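Local atomic coordinates of peroxinectin A (PDB entry 6ERC), a protein that uses hydrogen peroxide to oxidise phenolic donors, iodide and thiocyanate at a bound haem, as a secreted peroxidase of the animal haem peroxidase family. Residues A[5-9]-A[157-163]; A[34-38]-A[139-143]; A[256-261]-A[482-488]. One frame throughout, in Å; residues are numbered along the deposited sequence.

Contact 1. Residues A[5-9]-A[157-163]; sequences RSYTG and GNSEEIC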
ATOM      1  N   ARG A   5     -12.606  -0.146  19.077  1.00 61.79           N
ATOM      2  CA  ARG A   5     -11.601  -1.020  18.487  1.00 60.67           C
ATOM      3  C   ARG A   5     -10.349  -1.058  19.350  1.00 60.10           C
ATOM      4  O   ARG A   5     -10.032  -0.105  20.069  1.00 61.20           O
ATOM      5  CB  ARG A   5     -11.214  -0.536  17.090  1.00 58.52           C
ATOM      6  CG  ARG A   5     -12.269  -0.686  16.023  1.00 58.20           C
ATOM      7  CD  ARG A   5     -11.790   0.011  14.763  1.00 58.96           C
ATOM      8  NE  ARG A   5     -12.698  -0.152  13.632  1.00 59.46           N
ATOM      9  CZ  ARG A   5     -12.641  -1.145  12.748  1.00 57.31           C
ATOM     10  NH1 ARG A   5     -11.723  -2.097  12.853  1.00 58.22           N
ATOM     11  NH2 ARG A   5     -13.518  -1.189  11.757  1.00 57.70           N
ATOM     12  N   SER A   6      -9.627  -2.167  19.264  1.00 59.51           N
ATOM     13  CA  SER A   6      -8.266  -2.190  19.761  1.00 60.98           C
ATOM     14  C   SER A   6      -7.344  -1.532  18.741  1.00 59.61           C
ATOM     15  O   SER A   6      -7.737  -1.235  17.609  1.00 60.34           O
ATOM     16  CB  SER A   6      -7.815  -3.619  20.043  1.00 62.16           C
ATOM     17  OG  SER A   6      -6.529  -3.624  20.636  1.00 64.41           O
ATOM     18  N   TYR A   7      -6.103  -1.292  19.149  1.00 59.96           N
ATOM     19  CA  TYR A   7      -5.104  -0.758  18.237  1.00 61.30           C
ATOM     20  C   TYR A   7      -4.354  -1.848  17.481  1.00 61.13           C
ATOM     21  O   TYR A   7      -3.694  -1.546  16.480  1.00 60.54           O
ATOM     22  CB  TYR A   7      -4.113   0.124  19.003  1.00 60.49           C
ATOM     23  CG  TYR A   7      -4.775   1.306  19.667  1.00 62.16           C
ATOM     24  CD1 TYR A   7      -5.248   2.370  18.912  1.00 61.50           C
ATOM     25  CD2 TYR A   7      -4.935   1.357  21.045  1.00 61.60           C
ATOM     26  CE1 TYR A   7      -5.859   3.450  19.508  1.00 62.10           C
ATOM     27  CE2 TYR A   7      -5.543   2.435  21.650  1.00 61.65           C
ATOM     28  CZ  TYR A   7      -6.005   3.479  20.876  1.00 62.44           C
ATOM     29  OH  TYR A   7      -6.615   4.564  21.464  1.00 62.16           O
ATOM     30  N   THR A   8      -4.460  -3.102  17.921  1.00 60.41           N
ATOM     31  CA  THR A   8      -3.731  -4.209  17.319  1.00 59.80           C
ATOM     32  C   THR A   8      -4.573  -5.043  16.366  1.00 58.72           C
ATOM     33  O   THR A   8      -4.009  -5.771  15.544  1.00 58.54           O
ATOM     34  CB  THR A   8      -3.178  -5.123  18.415  1.00 60.14           C
ATOM     35  OG1 THR A   8      -4.223  -5.445  19.342  1.00 59.33           O
ATOM     36  CG2 THR A   8      -2.038  -4.437  19.152  1.00 60.99           C
ATOM     37  N   GLY A   9      -5.895  -4.963  16.455  1.00 60.20           N
ATOM     38  CA  GLY A   9      -6.777  -5.744  15.625  1.00 57.72           C
ATOM     39  C   GLY A   9      -7.421  -6.918  16.332  1.00 59.02           C
ATOM     40  O   GLY A   9      -8.452  -7.415  15.863  1.00 58.57           O
ATOM     41  N   GLY A 157      -1.340   4.536  15.264  1.00 61.00           N
ATOM     42  CA  GLY A 157      -0.339   3.576  15.684  1.00 60.58           C
ATOM     43  C   GLY A 157      -0.928   2.217  15.996  1.00 61.12           C
ATOM     44  O   GLY A 157      -2.143   1.998  15.994  1.00 60.63           O
ATOM     45  N   ASN A 158      -0.028   1.276  16.285  1.00 62.13           N
ATOM     46  CA  ASN A 158      -0.388  -0.127  16.434  1.00 61.63           C
ATOM     47  C   ASN A 158      -0.489  -0.568  17.893  1.00 62.37           C
ATOM     48  O   ASN A 158      -0.484  -1.772  18.163  1.00 63.42           O
ATOM     49  CB  ASN A 158       0.623  -1.005  15.694  1.00 62.18           C
ATOM     50  CG  ASN A 158       0.620  -0.765  14.194  1.00 61.75           C
ATOM     51  OD1 ASN A 158       1.551  -0.175  13.650  1.00 61.79           O
ATOM     52  ND2 ASN A 158      -0.428  -1.231  13.517  1.00 61.44           N
ATOM     53  N   SER A 159      -0.592   0.366  18.835  1.00 62.50           N
ATOM     54  CA  SER A 159      -0.735  -0.002  20.240  1.00 61.60           C
ATOM     55  C   SER A 159      -1.177   1.221  21.030  1.00 62.71           C
ATOM     56  O   SER A 159      -1.233   2.338  20.508  1.00 61.79           O
ATOM     57  CB  SER A 159       0.566  -0.566  20.810  1.00 61.70           C
ATOM     58  OG  SER A 159       1.577   0.424  20.842  1.00 61.20           O
ATOM     59  N   GLU A 160      -1.492   0.989  22.307  1.00 62.76           N
ATOM     60  CA  GLU A 160      -1.885   2.079  23.193  1.00 64.12           C
ATOM     61  C   GLU A 160      -0.739   3.060  23.397  1.00 64.68           C
ATOM     62  O   GLU A 160      -0.927   4.279  23.320  1.00 63.27           O
ATOM     63  CB  GLU A 160      -2.340   1.522  24.543  1.00 66.82           C
ATOM     64  CG  GLU A 160      -3.765   0.998  24.588  1.00 65.83           C
ATOM     65  CD  GLU A 160      -4.614   1.745  25.602  1.00 64.99           C
ATOM     66  OE1 GLU A 160      -4.723   2.983  25.489  1.00 64.29           O
ATOM     67  OE2 GLU A 160      -5.157   1.094  26.520  1.00 65.99           O
ATOM     68  N   GLU A 161       0.458   2.542  23.678  1.00 65.44           N
ATOM     69  CA  GLU A 161       1.571   3.410  24.043  1.00 65.50           C
ATOM     70  C   GLU A 161       1.951   4.335  22.895  1.00 64.80           C
ATOM     71  O   GLU A 161       2.176   5.532  23.102  1.00 65.97           O
ATOM     72  CB  GLU A 161       2.768   2.564  24.476  1.00 65.08           C
ATOM     73  CG  GLU A 161       3.861   3.355  25.180  1.00 67.24           C
ATOM     74  CD  GLU A 161       4.942   2.463  25.766  1.00 69.69           C
ATOM     75  OE1 GLU A 161       5.035   1.288  25.348  1.00 69.28           O
ATOM     76  OE2 GLU A 161       5.696   2.935  26.645  1.00 69.93           O
ATOM     77  N   ILE A 162       2.026   3.804  21.675  1.00 63.53           N
ATOM     78  CA  ILE A 162       2.356   4.648  20.534  1.00 64.33           C
ATOM     79  C   ILE A 162       1.248   5.662  20.286  1.00 63.43           C
ATOM     80  O   ILE A 162       1.513   6.826  19.963  1.00 63.14           O
ATOM     81  CB  ILE A 162       2.631   3.784  19.287  1.00 63.84           C
ATOM     82  CG1 ILE A 162       3.062   4.668  18.114  1.00 62.95           C
ATOM     83  CG2 ILE A 162       1.401   2.966  18.911  1.00 64.24           C
ATOM     84  CD1 ILE A 162       3.597   3.895  16.928  1.00 64.50           C
ATOM     85  N   CYS A 163      -0.009   5.246  20.441  1.00 62.98           N
ATOM     86  CA  CYS A 163      -1.119   6.164  20.215  1.00 63.27           C
ATOM     87  C   CYS A 163      -1.056   7.346  21.174  1.00 63.70           C
ATOM     88  O   CYS A 163      -1.090   8.507  20.752  1.00 62.82           O
ATOM     89  CB  CYS A 163      -2.451   5.430  20.363  1.00 63.37           C
ATOM     90  SG  CYS A 163      -3.880   6.491  20.034  1.00 60.31           S
TER
HETATM   91  O   HOH W   1      -6.913   4.294  23.979  1.00 44.82           O
HETATM   92  O   HOH W   2      -3.656  -2.354  13.456  1.00 46.14           O
HETATM   93  O   HOH W   3      -4.064   0.702  15.282  1.00 46.45           O

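Contact 2. Residues A[34-38]-A[139-143]; sequences KFNKN and CYEQI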
ATOM      1  N   LYS A  34       7.578 -24.459  -2.779  1.00 57.94           N
ATOM      2  CA  LYS A  34       8.661 -24.442  -1.802  1.00 58.19           C
ATOM      3  C   LYS A  34       9.552 -23.225  -2.010  1.00 57.58           C
ATOM      4  O   LYS A  34      10.059 -22.989  -3.110  1.00 59.46           O
ATOM      5  CB  LYS A  34       9.484 -25.728  -1.908  1.00 58.77           C
ATOM      6  CG  LYS A  34       8.683 -26.997  -1.660  1.00 59.03           C
ATOM      7  CD  LYS A  34       9.580 -28.174  -1.288  1.00 60.66           C
ATOM      8  CE  LYS A  34      10.571 -28.514  -2.387  1.00 59.92           C
ATOM      9  NZ  LYS A  34      11.387 -29.715  -2.038  1.00 63.51           N
ATOM     10  N   PHE A  35       9.736 -22.446  -0.945  1.00 57.19           N
ATOM     11  CA  PHE A  35      10.557 -21.244  -0.997  1.00 58.77           C
ATOM     12  C   PHE A  35      11.808 -21.339  -0.134  1.00 58.92           C
ATOM     13  O   PHE A  35      12.609 -20.399  -0.129  1.00 59.76           O
ATOM     14  CB  PHE A  35       9.732 -20.009  -0.592  1.00 58.79           C
ATOM     15  CG  PHE A  35       8.925 -20.191   0.665  1.00 57.64           C
ATOM     16  CD1 PHE A  35       9.499 -20.002   1.910  1.00 57.87           C
ATOM     17  CD2 PHE A  35       7.584 -20.530   0.599  1.00 57.54           C
ATOM     18  CE1 PHE A  35       8.758 -20.163   3.063  1.00 57.57           C
ATOM     19  CE2 PHE A  35       6.837 -20.692   1.750  1.00 57.09           C
ATOM     20  CZ  PHE A  35       7.425 -20.507   2.983  1.00 57.21           C
ATOM     21  N   ASN A  36      12.000 -22.441   0.588  1.00 60.19           N
ATOM     22  CA  ASN A  36      13.243 -22.711   1.311  1.00 61.00           C
ATOM     23  C   ASN A  36      13.621 -21.529   2.209  1.00 59.79           C
ATOM     24  O   ASN A  36      14.611 -20.829   1.995  1.00 59.54           O
ATOM     25  CB  ASN A  36      14.361 -23.035   0.315  1.00 60.89           C
ATOM     26  CG  ASN A  36      15.540 -23.720   0.966  1.00 60.68           C
ATOM     27  OD1 ASN A  36      15.514 -24.923   1.208  1.00 62.07           O
ATOM     28  ND2 ASN A  36      16.585 -22.958   1.248  1.00 62.71           N
ATOM     29  N   LYS A  37      12.794 -21.342   3.241  1.00 60.95           N
ATOM     30  CA  LYS A  37      12.887 -20.163   4.100  1.00 62.29           C
ATOM     31  C   LYS A  37      14.319 -19.901   4.557  1.00 61.99           C
ATOM     32  O   LYS A  37      14.862 -18.809   4.355  1.00 61.73           O
ATOM     33  CB  LYS A  37      11.968 -20.333   5.314  1.00 60.22           C
ATOM     34  CG  LYS A  37      11.903 -19.104   6.216  1.00 59.13           C
ATOM     35  CD  LYS A  37      11.364 -19.441   7.600  1.00 60.45           C
ATOM     36  CE  LYS A  37      12.393 -20.165   8.464  1.00 60.99           C
ATOM     37  NZ  LYS A  37      13.598 -19.328   8.739  1.00 62.09           N
ATOM     38  N   ASN A  38      14.942 -20.894   5.196  1.00 59.97           N
ATOM     39  CA  ASN A  38      16.244 -20.679   5.817  1.00 62.18           C
ATOM     40  C   ASN A  38      17.353 -20.427   4.803  1.00 62.86           C
ATOM     41  O   ASN A  38      18.409 -19.907   5.182  1.00 63.54           O
ATOM     42  CB  ASN A  38      16.603 -21.881   6.691  1.00 63.73           C
ATOM     43  CG  ASN A  38      15.675 -22.032   7.875  1.00 62.83           C
ATOM     44  OD1 ASN A  38      15.221 -21.042   8.452  1.00 62.19           O
ATOM     45  ND2 ASN A  38      15.380 -23.276   8.241  1.00 62.83           N
ATOM     46  N   CYS A 139       6.694 -26.547   7.685  1.00 59.44           N
ATOM     47  CA  CYS A 139       5.822 -25.629   6.967  1.00 58.80           C
ATOM     48  C   CYS A 139       5.907 -24.238   7.575  1.00 58.42           C
ATOM     49  O   CYS A 139       5.835 -24.072   8.801  1.00 57.57           O
ATOM     50  CB  CYS A 139       4.376 -26.130   6.977  1.00 58.28           C
ATOM     51  SG  CYS A 139       4.146 -27.666   6.062  1.00 59.47           S
ATOM     52  N   TYR A 140       6.057 -23.244   6.704  1.00 56.82           N
ATOM     53  CA  TYR A 140       6.201 -21.853   7.125  1.00 58.36           C
ATOM     54  C   TYR A 140       5.196 -20.960   6.427  1.00 58.06           C
ATOM     55  O   TYR A 140       4.751 -21.236   5.308  1.00 57.46           O
ATOM     56  CB  TYR A 140       7.605 -21.296   6.845  1.00 57.93           C
ATOM     57  CG  TYR A 140       8.686 -22.067   7.543  1.00 58.55           C
ATOM     58  CD1 TYR A 140       9.404 -23.026   6.862  1.00 59.30           C
ATOM     59  CD2 TYR A 140       8.974 -21.859   8.891  1.00 58.81           C
ATOM     60  CE1 TYR A 140      10.392 -23.754   7.480  1.00 59.84           C
ATOM     61  CE2 TYR A 140       9.961 -22.588   9.520  1.00 60.64           C
ATOM     62  CZ  TYR A 140      10.669 -23.532   8.816  1.00 60.46           C
ATOM     63  OH  TYR A 140      11.655 -24.251   9.452  1.00 62.59           O
ATOM     64  N   GLU A 141       4.875 -19.869   7.107  1.00 58.68           N
ATOM     65  CA  GLU A 141       4.005 -18.842   6.561  1.00 57.62           C
ATOM     66  C   GLU A 141       4.541 -17.468   6.921  1.00 57.68           C
ATOM     67  O   GLU A 141       5.106 -17.276   8.004  1.00 58.00           O
ATOM     68  CB  GLU A 141       2.569 -19.015   7.088  1.00 57.13           C
ATOM     69  CG  GLU A 141       1.540 -18.078   6.464  1.00 57.39           C
ATOM     70  CD  GLU A 141       1.612 -18.048   4.940  1.00 57.25           C
ATOM     71  OE1 GLU A 141       2.356 -17.203   4.395  1.00 55.57           O
ATOM     72  OE2 GLU A 141       0.930 -18.866   4.287  1.00 57.64           O
ATOM     73  N   GLN A 142       4.406 -16.531   5.984  1.00 56.86           N
ATOM     74  CA  GLN A 142       4.891 -15.184   6.231  1.00 57.80           C
ATOM     75  C   GLN A 142       3.993 -14.453   7.226  1.00 57.27           C
ATOM     76  O   GLN A 142       2.796 -14.739   7.357  1.00 55.87           O
ATOM     77  CB  GLN A 142       4.990 -14.385   4.925  1.00 57.42           C
ATOM     78  CG  GLN A 142       6.255 -14.653   4.107  1.00 57.38           C
ATOM     79  CD  GLN A 142       6.233 -15.997   3.401  1.00 57.20           C
ATOM     80  OE1 GLN A 142       5.202 -16.422   2.880  1.00 55.55           O
ATOM     81  NE2 GLN A 142       7.374 -16.672   3.382  1.00 57.32           N
ATOM     82  N   ILE A 143       4.596 -13.503   7.942  1.00 56.78           N
ATOM     83  CA  ILE A 143       3.951 -12.810   9.061  1.00 58.89           C
ATOM     84  C   ILE A 143       3.571 -11.402   8.628  1.00 57.19           C
ATOM     85  O   ILE A 143       4.408 -10.653   8.106  1.00 55.55           O
ATOM     86  CB  ILE A 143       4.860 -12.779  10.314  1.00 59.60           C
ATOM     87  CG1 ILE A 143       4.901 -14.168  11.004  1.00 58.62           C
ATOM     88  CG2 ILE A 143       4.375 -11.686  11.290  1.00 58.03           C
ATOM     89  CD1 ILE A 143       3.838 -14.380  12.092  1.00 58.75           C
TER

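Contact 3. Residues A[256-261]-A[482-488]; sequences SCIIEQ and NRECETT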
ATOM      1  N   SER A 256     -13.169   7.025  15.768  1.00 59.80           N
ATOM      2  CA  SER A 256     -14.195   6.212  15.125  1.00 58.54           C
ATOM      3  C   SER A 256     -14.680   6.854  13.830  1.00 58.67           C
ATOM      4  O   SER A 256     -14.903   6.159  12.832  1.00 58.15           O
ATOM      5  CB  SER A 256     -15.361   5.991  16.089  1.00 59.16           C
ATOM      6  OG  SER A 256     -16.283   5.049  15.574  1.00 58.75           O
ATOM      7  N   CYS A 257     -14.843   8.181  13.822  1.00 57.73           N
ATOM      8  CA  CYS A 257     -15.297   8.866  12.614  1.00 59.33           C
ATOM      9  C   CYS A 257     -14.265   8.753  11.498  1.00 56.03           C
ATOM     10  O   CYS A 257     -14.610   8.482  10.342  1.00 54.84           O
ATOM     11  CB  CYS A 257     -15.591  10.339  12.909  1.00 59.08           C
ATOM     12  SG  CYS A 257     -16.923  10.661  14.079  1.00 60.13           S
ATOM     13  N   ILE A 258     -12.991   8.976  11.822  1.00 56.73           N
ATOM     14  CA  ILE A 258     -11.941   8.941  10.807  1.00 60.05           C
ATOM     15  C   ILE A 258     -11.838   7.551  10.192  1.00 57.32           C
ATOM     16  O   ILE A 258     -11.692   7.404   8.972  1.00 53.74           O
ATOM     17  CB  ILE A 258     -10.600   9.392  11.414  1.00 59.56           C
ATOM     18  CG1 ILE A 258     -10.686  10.853  11.871  1.00 58.34           C
ATOM     19  CG2 ILE A 258      -9.461   9.195  10.417  1.00 57.37           C
ATOM     20  CD1 ILE A 258     -10.945  11.857  10.751  1.00 58.19           C
ATOM     21  N   ILE A 259     -11.896   6.511  11.024  1.00 57.16           N
ATOM     22  CA  ILE A 259     -11.897   5.146  10.509  1.00 55.69           C
ATOM     23  C   ILE A 259     -13.039   4.962   9.519  1.00 55.98           C
ATOM     24  O   ILE A 259     -12.854   4.416   8.425  1.00 56.18           O
ATOM     25  CB  ILE A 259     -11.977   4.141  11.671  1.00 55.72           C
ATOM     26  CG1 ILE A 259     -10.666   4.166  12.457  1.00 56.01           C
ATOM     27  CG2 ILE A 259     -12.272   2.734  11.164  1.00 55.32           C
ATOM     28  CD1 ILE A 259     -10.719   3.427  13.760  1.00 58.08           C
ATOM     29  N   GLU A 260     -14.239   5.416   9.889  1.00 55.68           N
ATOM     30  CA  GLU A 260     -15.367   5.364   8.964  1.00 55.45           C
ATOM     31  C   GLU A 260     -15.083   6.168   7.702  1.00 54.34           C
ATOM     32  O   GLU A 260     -15.452   5.753   6.598  1.00 53.45           O
ATOM     33  CB  GLU A 260     -16.633   5.880   9.648  1.00 56.85           C
ATOM     34  CG  GLU A 260     -17.790   6.128   8.684  1.00 56.67           C
ATOM     35  CD  GLU A 260     -19.086   6.475   9.387  1.00 56.71           C
ATOM     36  OE1 GLU A 260     -19.189   6.235  10.609  1.00 57.00           O
ATOM     37  OE2 GLU A 260     -20.003   6.990   8.713  1.00 56.70           O
ATOM     38  N   GLN A 261     -14.444   7.329   7.846  1.00 55.72           N
ATOM     39  CA  GLN A 261     -14.131   8.142   6.676  1.00 56.92           C
ATOM     40  C   GLN A 261     -13.166   7.415   5.749  1.00 55.94           C
ATOM     41  O   GLN A 261     -13.337   7.435   4.524  1.00 53.95           O
ATOM     42  CB  GLN A 261     -13.551   9.487   7.114  1.00 54.65           C
ATOM     43  CG  GLN A 261     -13.287  10.454   5.972  1.00 55.07           C
ATOM     44  CD  GLN A 261     -14.544  10.814   5.203  1.00 56.47           C
ATOM     45  OE1 GLN A 261     -15.248  11.762   5.550  1.00 57.74           O
ATOM     46  NE2 GLN A 261     -14.830  10.057   4.151  1.00 56.36           N
ATOM     47  N   ASN A 482     -21.531   6.358  15.432  1.00 58.90           N
ATOM     48  CA  ASN A 482     -21.035   7.413  14.554  1.00 58.82           C
ATOM     49  C   ASN A 482     -22.160   8.299  14.043  1.00 58.26           C
ATOM     50  O   ASN A 482     -22.130   8.769  12.903  1.00 57.31           O
ATOM     51  CB  ASN A 482     -20.260   6.793  13.396  1.00 59.19           C
ATOM     52  CG  ASN A 482     -18.982   6.110  13.853  1.00 58.35           C
ATOM     53  OD1 ASN A 482     -18.442   6.422  14.915  1.00 58.02           O
ATOM     54  ND2 ASN A 482     -18.494   5.175  13.051  1.00 57.61           N
ATOM     55  N   ARG A 483     -23.166   8.554  14.884  1.00 61.14           N
ATOM     56  CA  ARG A 483     -24.313   9.347  14.462  1.00 61.41           C
ATOM     57  C   ARG A 483     -23.988  10.830  14.342  1.00 60.53           C
ATOM     58  O   ARG A 483     -24.719  11.554  13.658  1.00 60.44           O
ATOM     59  CB  ARG A 483     -25.478   9.145  15.435  1.00 60.85           C
ATOM     60  CG  ARG A 483     -25.170   9.480  16.883  1.00 61.03           C
ATOM     61  CD  ARG A 483     -26.357   9.149  17.777  1.00 63.09           C
ATOM     62  NE  ARG A 483     -25.945   8.610  19.071  1.00 63.97           N
ATOM     63  CZ  ARG A 483     -25.625   9.346  20.131  1.00 64.58           C
ATOM     64  NH1 ARG A 483     -25.264   8.753  21.262  1.00 65.90           N
ATOM     65  NH2 ARG A 483     -25.661  10.670  20.069  1.00 65.14           N
ATOM     66  N   GLU A 484     -22.916  11.297  14.980  1.00 59.50           N
ATOM     67  CA  GLU A 484     -22.536  12.703  14.926  1.00 61.06           C
ATOM     68  C   GLU A 484     -21.295  12.946  14.075  1.00 59.60           C
ATOM     69  O   GLU A 484     -20.731  14.043  14.123  1.00 60.34           O
ATOM     70  CB  GLU A 484     -22.319  13.245  16.343  1.00 62.19           C
ATOM     71  CG  GLU A 484     -23.534  13.091  17.249  1.00 62.31           C
ATOM     72  CD  GLU A 484     -23.453  13.949  18.499  1.00 63.75           C
ATOM     73  OE1 GLU A 484     -24.331  14.821  18.680  1.00 63.71           O
ATOM     74  OE2 GLU A 484     -22.511  13.753  19.295  1.00 63.55           O
ATOM     75  N   CYS A 485     -20.856  11.960  13.297  1.00 61.07           N
ATOM     76  CA  CYS A 485     -19.727  12.160  12.403  1.00 60.24           C
ATOM     77  C   CYS A 485     -20.162  12.984  11.192  1.00 59.52           C
ATOM     78  O   CYS A 485     -21.337  13.318  11.018  1.00 59.71           O
ATOM     79  CB  CYS A 485     -19.140  10.819  11.965  1.00 60.20           C
ATOM     80  SG  CYS A 485     -18.560   9.740  13.300  1.00 59.37           S
ATOM     81  N   GLU A 486     -19.196  13.316  10.340  1.00 58.48           N
ATOM     82  CA  GLU A 486     -19.418  14.113   9.138  1.00 59.58           C
ATOM     83  C   GLU A 486     -18.759  13.448   7.937  1.00 58.26           C
ATOM     84  O   GLU A 486     -18.033  14.071   7.160  1.00 57.46           O
ATOM     85  CB  GLU A 486     -18.882  15.526   9.332  1.00 60.29           C
ATOM     86  CG  GLU A 486     -19.337  16.185  10.620  1.00 60.90           C
ATOM     87  CD  GLU A 486     -18.724  17.554  10.809  1.00 62.02           C
ATOM     88  OE1 GLU A 486     -17.948  17.982   9.928  1.00 60.98           O
ATOM     89  OE2 GLU A 486     -19.014  18.199  11.840  1.00 63.49           O
ATOM     90  N   THR A 487     -19.014  12.155   7.769  1.00 59.37           N
ATOM     91  CA  THR A 487     -18.357  11.386   6.723  1.00 58.25           C
ATOM     92  C   THR A 487     -18.903  11.786   5.358  1.00 58.08           C
ATOM     93  O   THR A 487     -20.105  11.665   5.100  1.00 59.27           O
ATOM     94  CB  THR A 487     -18.557   9.894   6.969  1.00 57.95           C
ATOM     95  OG1 THR A 487     -18.106   9.569   8.289  1.00 58.13           O
ATOM     96  CG2 THR A 487     -17.771   9.081   5.962  1.00 57.67           C
ATOM     97  N   THR A 488     -18.015  12.255   4.482  1.00 57.66           N
ATOM     98  CA  THR A 488     -18.400  12.689   3.147  1.00 57.00           C
ATOM     99  C   THR A 488     -17.453  12.098   2.108  1.00 57.99           C
ATOM    100  O   THR A 488     -16.699  11.166   2.409  1.00 56.19           O
ATOM    101  CB  THR A 488     -18.402  14.218   3.072  1.00 57.63           C
ATOM    102  OG1 THR A 488     -18.861  14.644   1.784  1.00 58.02           O
ATOM    103  CG2 THR A 488     -17.006  14.776   3.329  1.00 57.14           C
TER
HETATM  104  O   HOH W   4     -15.725   3.841  12.855  1.00 42.65           O

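Contact 1. Residues A[5-9]-A[157-163]
Tyr7 lays its ring against Cys163 and the start of helix 160-166. This ties the N-terminal arm of the animal haem peroxidase fold to the turn before that helix, where the Asn158 side chain lies about 6 Å from a bound sodium ion (nearest atoms). Tyr7 CB packs on the backbone, 3.5 Å from Ser159 N. CG lies by the carbonyl of Ser159, the N-cap residue of the helix. With chi1 at -61°, CG points opposite the carbonyl carbon of Tyr7, and this turns the ring along the first turn of the helix. CD2 and CE2 then run beside Glu160, and Tyr7 CE2 is 3.7 Å from Glu160 CG. CE1 and CZ lie under Cys163, whose CB sits over the ring face in a CH-pi contact, 4.2 Å from the Tyr7 centroid. Cys163 SG approaches the same ring obliquely as a sulfur-aromatic contact. At the tip, Tyr7 OH is hydrogen-bonded to Gln252 on helix 247-275, and Phe251 of that helix touches both Tyr7 and Cys163. No direct hydrogen bond joins the two segments, but a water bridges them. Water 1 accepts from Tyr7 OH at 2.5 Å and donates to Glu160 OE1 at 3.0 Å.

Contact 2. Residues A[34-38]-A[139-143]
The methylenes CD and CE of Lys37 cover one face of the Tyr140 ring. CD approaches CD2 of the ring. Lys37 CE lies 3.6 Å from CE2 of Tyr140, displaced from the centre toward the rim. This is a CH-pi contact, with CE 3.8 Å from the ring centroid and 19° off its normal. The chain of Lys37 leaves the backbone with CG anti to N, chi1 -175°, and bends at its last two torsions. NZ thereby ends 5.3 Å from the Tyr140 centroid, so any cation-pi attraction is weak at most. NZ is also modelled implausibly close to OD1 of its neighbour Asn38, so the details of that bond are doubtful. Tyr140 OH is hydrogen-bonded to Asp136.

Tyr140 belongs to strand 139-144, an inner strand of a four-stranded antiparallel sheet between strands 24-25 and 113-124. Residues 34-38 form a loop that packs on this strand through side chains, with no direct hydrogen bond between the two segments. Arg118 of strand 113-124 holds the loop by its carbonyls at Phe35 and Asn36. Without the Tyr140 ring, as with an alanine here, the Lys37 methylenes would probably lose the surface they lie on and Asp136 its hydroxyl partner.

Phe35 approaches the same strand from the other end of the loop segment. Its CZ is 3.9 Å from Tyr140 CB. Tyr140 O lies at the ring edge, in plane, 3.6 Å from Phe35 CZ. Gln142 covers part of one face of the Phe35 ring with its amide nitrogen. Gln142 NE2 is 3.8 Å from Phe35 CE1, and the amide is tilted 67° to the ring plane. The other end of this amide, Gln142 OE1, accepts a hydrogen bond from Asn294 ND2.

Contact 3. Residues A[256-261]-A[482-488]
Residues 256-261 are a stretch of helix 247-275, and residues 482-488 pass along it as a loop that opens with a type I turn from Asn482 to Cys485. The CA atoms of Cys257 and Cys485 come within 5.5 Å. Their SG atoms are joined in a disulfide of 2.0 Å with chi3 of -77°.

Polar side chains hold the loop before and after this bond. The Asn482 amide reaches two residues one helical turn apart. Its OD1 accepts from Ser256 OG at 2.6 Å, in the carbonyl plane and on a lone pair. Its ND2 gives a weak, bent bond to Glu260 OE1. The Glu260 chain is extended, which carries its carboxylate out to the loop. Its other oxygen, OE2, takes a weak bond from Thr487 OG1, 3.2 Å away.

Gln261 pairs its amide with the backbone of Thr488. OE1 accepts from Thr488 N at 3.0 Å, nearly straight at 160°. NE2 donates to Thr488 O at 2.8 Å. A bend at chi2, 61°, turns the amide to the loop, and its NE2 also packs on Thr487 CG2.

Glu486 turns its CB away from the helix, and its carboxylate forms salt bridges with Arg233 and Lys237 of helix 218-241. A disulfide thus ties the loop 482-488 to helix 247-275 within the mainly helical animal haem peroxidase fold, away from the haem and metal sites.

In the fold
All three contacts lie in the animal haem peroxidase family region. Contact 2 falls between the two segments of contact 1 along the sequence, and contact 3 follows both. Contacts 1 and 3 have centres 19 Å apart and touch where Arg5 CD packs on Ile259 CD1 at 3.7 Å. Helix 247-275 borders contact 1 through Phe251 and Gln252 and supplies residues 256-261 to contact 3. Segments far apart in sequence thus converge on this long helix, and the Cys257-Cys485 disulfide fixes the late one covalently. Contact 2 lies on the four-stranded sheet. Its centre is 28 Å from that of contact 1 and 40 Å from that of contact 3, across the middle of the chain.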